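Local coordinates for amorpha-4,11-diene synthase (Artemisia annua, PDB 4GAX), which probably cyclises farnesyl diphosphate to a sesquiterpene, the crystallised form being an alpha-bisabolol synthase mutant, at residues D137-H142 / L161-A166. Residues are numbered along the deposited sequence; the frame is centred on the assembly and turned at random.
Sequences DVFNNH and LELYEA
A backbone hydrogen bond, His142 N to Phe139 O at 2.8 Å, closes the turn from which both rings of this contact project toward helix 157-167. There Phe139 meets Leu163 and Ala166, which lie three residues apart and share one side of the helix, while His142 approaches Leu163 alone. CD1, CE1 and CZ of Phe139 do the touching. Phe139 CE1 lies 3.8 Å from Leu163 CD1, while Phe139 CZ is 3.9 Å from Ala166 CB, so the ring spans both residues and meets both methyls obliquely. With CG of Leu163 anti to its backbone N (chi1 172°), its two methyls reach across to the rings. CD1 is taken by Phe139, whereas Leu163 CD2 makes a looser approach of 4.5 Å to His142 CD2. Within the loop, Val138 CG1 sits 3.7 Å above one face of the Phe139 ring, offset toward its rim, and Phe139 CD1 likewise lies near the rim over one face of the His142 imidazole. Phe124 of helix 120-129 packs edge-to-face with Phe139, and Leu177 and Thr184 bring helix 175-194 against Phe139 and Leu163, respectively. The contact thus joins the loop following helix 120-129 to helix 157-167 within the helical N-terminal domain. No hydrogen bond or salt bridge crosses it, so what holds between the two segments is van der Waals and hydrophobic contact, chiefly of Phe139 with Leu163 and Ala166.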
loop_
_atom_site.group_PDB
_atom_site.type_symbol
_atom_site.label_atom_id
_atom_site.label_comp_id
_atom_site.label_asym_id
_atom_site.label_seq_id
_atom_site.Cartn_x
_atom_site.Cartn_y
_atom_site.Cartn_z
ATOM N N ASP A 137 -14.192 12.509 -20.262
ATOM C CA ASP A 137 -14.534 13.491 -21.304
ATOM C C ASP A 137 -13.409 14.482 -21.563
ATOM O O ASP A 137 -13.232 14.941 -22.682
ATOM C CB ASP A 137 -15.789 14.283 -20.935
ATOM C CG ASP A 137 -17.048 13.428 -20.941
ATOM O OD1 ASP A 137 -16.987 12.272 -21.419
ATOM O OD2 ASP A 137 -18.100 13.922 -20.471
ATOM N N VAL A 138 -12.651 14.804 -20.520
ATOM C CA VAL A 138 -11.587 15.781 -20.630
ATOM C C VAL A 138 -10.559 15.359 -21.681
ATOM O O VAL A 138 -9.860 16.207 -22.249
ATOM C CB VAL A 138 -10.898 16.022 -19.265
ATOM C CG1 VAL A 138 -10.116 14.782 -18.816
ATOM C CG2 VAL A 138 -9.983 17.241 -19.328
ATOM N N PHE A 139 -10.488 14.058 -21.968
ATOM C CA PHE A 139 -9.499 13.553 -22.926
ATOM C C PHE A 139 -9.916 13.608 -24.387
ATOM O O PHE A 139 -9.084 13.420 -25.279
ATOM C CB PHE A 139 -9.072 12.131 -22.563
ATOM C CG PHE A 139 -8.354 12.051 -21.250
ATOM C CD1 PHE A 139 -7.084 12.593 -21.112
ATOM C CD2 PHE A 139 -8.961 11.460 -20.145
ATOM C CE1 PHE A 139 -6.418 12.533 -19.884
ATOM C CE2 PHE A 139 -8.304 11.400 -18.924
ATOM C CZ PHE A 139 -7.033 11.932 -18.797
ATOM N N ASN A 140 -11.193 13.862 -24.633
ATOM C CA ASN A 140 -11.703 13.803 -25.993
ATOM C C ASN A 140 -10.921 14.656 -26.985
ATOM O O ASN A 140 -10.724 14.249 -28.128
ATOM C CB ASN A 140 -13.203 14.104 -26.026
ATOM C CG ASN A 140 -14.025 12.939 -25.511
ATOM O OD1 ASN A 140 -13.627 11.782 -25.655
ATOM N ND2 ASN A 140 -15.172 13.233 -24.905
ATOM N N ASN A 141 -10.439 15.817 -26.551
ATOM C CA ASN A 141 -9.646 16.645 -27.462
ATOM C C ASN A 141 -8.140 16.366 -27.452
ATOM O O ASN A 141 -7.340 17.153 -27.962
ATOM C CB ASN A 141 -9.975 18.128 -27.291
ATOM C CG ASN A 141 -11.412 18.439 -27.676
ATOM O OD1 ASN A 141 -11.876 18.084 -28.769
ATOM N ND2 ASN A 141 -12.136 19.081 -26.766
ATOM N N HIS A 142 -7.756 15.233 -26.870
ATOM C CA HIS A 142 -6.408 14.700 -27.096
ATOM C C HIS A 142 -6.375 13.980 -28.448
ATOM O O HIS A 142 -5.306 13.665 -28.973
ATOM C CB HIS A 142 -6.005 13.739 -25.981
ATOM C CG HIS A 142 -5.537 14.431 -24.744
ATOM N ND1 HIS A 142 -6.352 15.260 -24.004
ATOM C CD2 HIS A 142 -4.329 14.444 -24.132
ATOM C CE1 HIS A 142 -5.667 15.744 -22.980
ATOM N NE2 HIS A 142 -4.437 15.264 -23.039
ATOM N N LEU A 161 3.969 11.700 -20.647
ATOM C CA LEU A 161 4.099 11.072 -19.343
ATOM C C LEU A 161 2.907 11.339 -18.442
ATOM O O LEU A 161 2.462 10.435 -17.734
ATOM C CB LEU A 161 5.381 11.540 -18.650
ATOM C CG LEU A 161 6.585 10.613 -18.711
ATOM C CD1 LEU A 161 7.750 11.285 -17.994
ATOM C CD2 LEU A 161 6.238 9.268 -18.064
ATOM N N GLU A 162 2.399 12.573 -18.438
ATOM C CA GLU A 162 1.232 12.882 -17.610
ATOM C C GLU A 162 0.025 12.063 -18.053
ATOM O O GLU A 162 -0.795 11.634 -17.227
ATOM C CB GLU A 162 0.879 14.382 -17.649
ATOM C CG GLU A 162 1.850 15.289 -16.905
ATOM C CD GLU A 162 1.433 16.767 -16.946
ATOM O OE1 GLU A 162 0.538 17.125 -17.750
ATOM O OE2 GLU A 162 1.995 17.568 -16.163
ATOM N N LEU A 163 -0.094 11.852 -19.359
ATOM C CA LEU A 163 -1.219 11.087 -19.892
ATOM C C LEU A 163 -1.085 9.617 -19.513
ATOM O O LEU A 163 -2.060 8.971 -19.100
ATOM C CB LEU A 163 -1.288 11.244 -21.419
ATOM C CG LEU A 163 -2.295 10.346 -22.141
ATOM C CD1 LEU A 163 -3.739 10.610 -21.682
ATOM C CD2 LEU A 163 -2.161 10.571 -23.654
ATOM N N TYR A 164 0.129 9.093 -19.642
ATOM C CA TYR A 164 0.402 7.721 -19.248
ATOM C C TYR A 164 0.007 7.511 -17.775
ATOM O O TYR A 164 -0.707 6.561 -17.436
ATOM C CB TYR A 164 1.872 7.384 -19.483
ATOM C CG TYR A 164 2.313 6.092 -18.826
ATOM C CD1 TYR A 164 2.111 4.862 -19.448
ATOM C CD2 TYR A 164 2.936 6.103 -17.579
ATOM C CE1 TYR A 164 2.522 3.654 -18.820
ATOM C CE2 TYR A 164 3.344 4.913 -16.951
ATOM C CZ TYR A 164 3.135 3.701 -17.572
ATOM O OH TYR A 164 3.546 2.539 -16.935
ATOM N N GLU A 165 0.446 8.413 -16.908
ATOM C CA GLU A 165 0.140 8.265 -15.489
ATOM C C GLU A 165 -1.362 8.306 -15.232
ATOM O O GLU A 165 -1.865 7.553 -14.385
ATOM C CB GLU A 165 0.870 9.313 -14.628
ATOM C CG GLU A 165 2.395 9.280 -14.735
ATOM C CD GLU A 165 3.017 8.029 -14.106
ATOM O OE1 GLU A 165 2.266 7.110 -13.696
ATOM O OE2 GLU A 165 4.270 7.963 -14.010
ATOM N N ALA A 166 -2.078 9.162 -15.961
ATOM C CA ALA A 166 -3.544 9.220 -15.822
ATOM C C ALA A 166 -4.238 7.877 -16.131
ATOM O O ALA A 166 -5.262 7.523 -15.502
ATOM C CB ALA A 166 -4.113 10.314 -16.702
#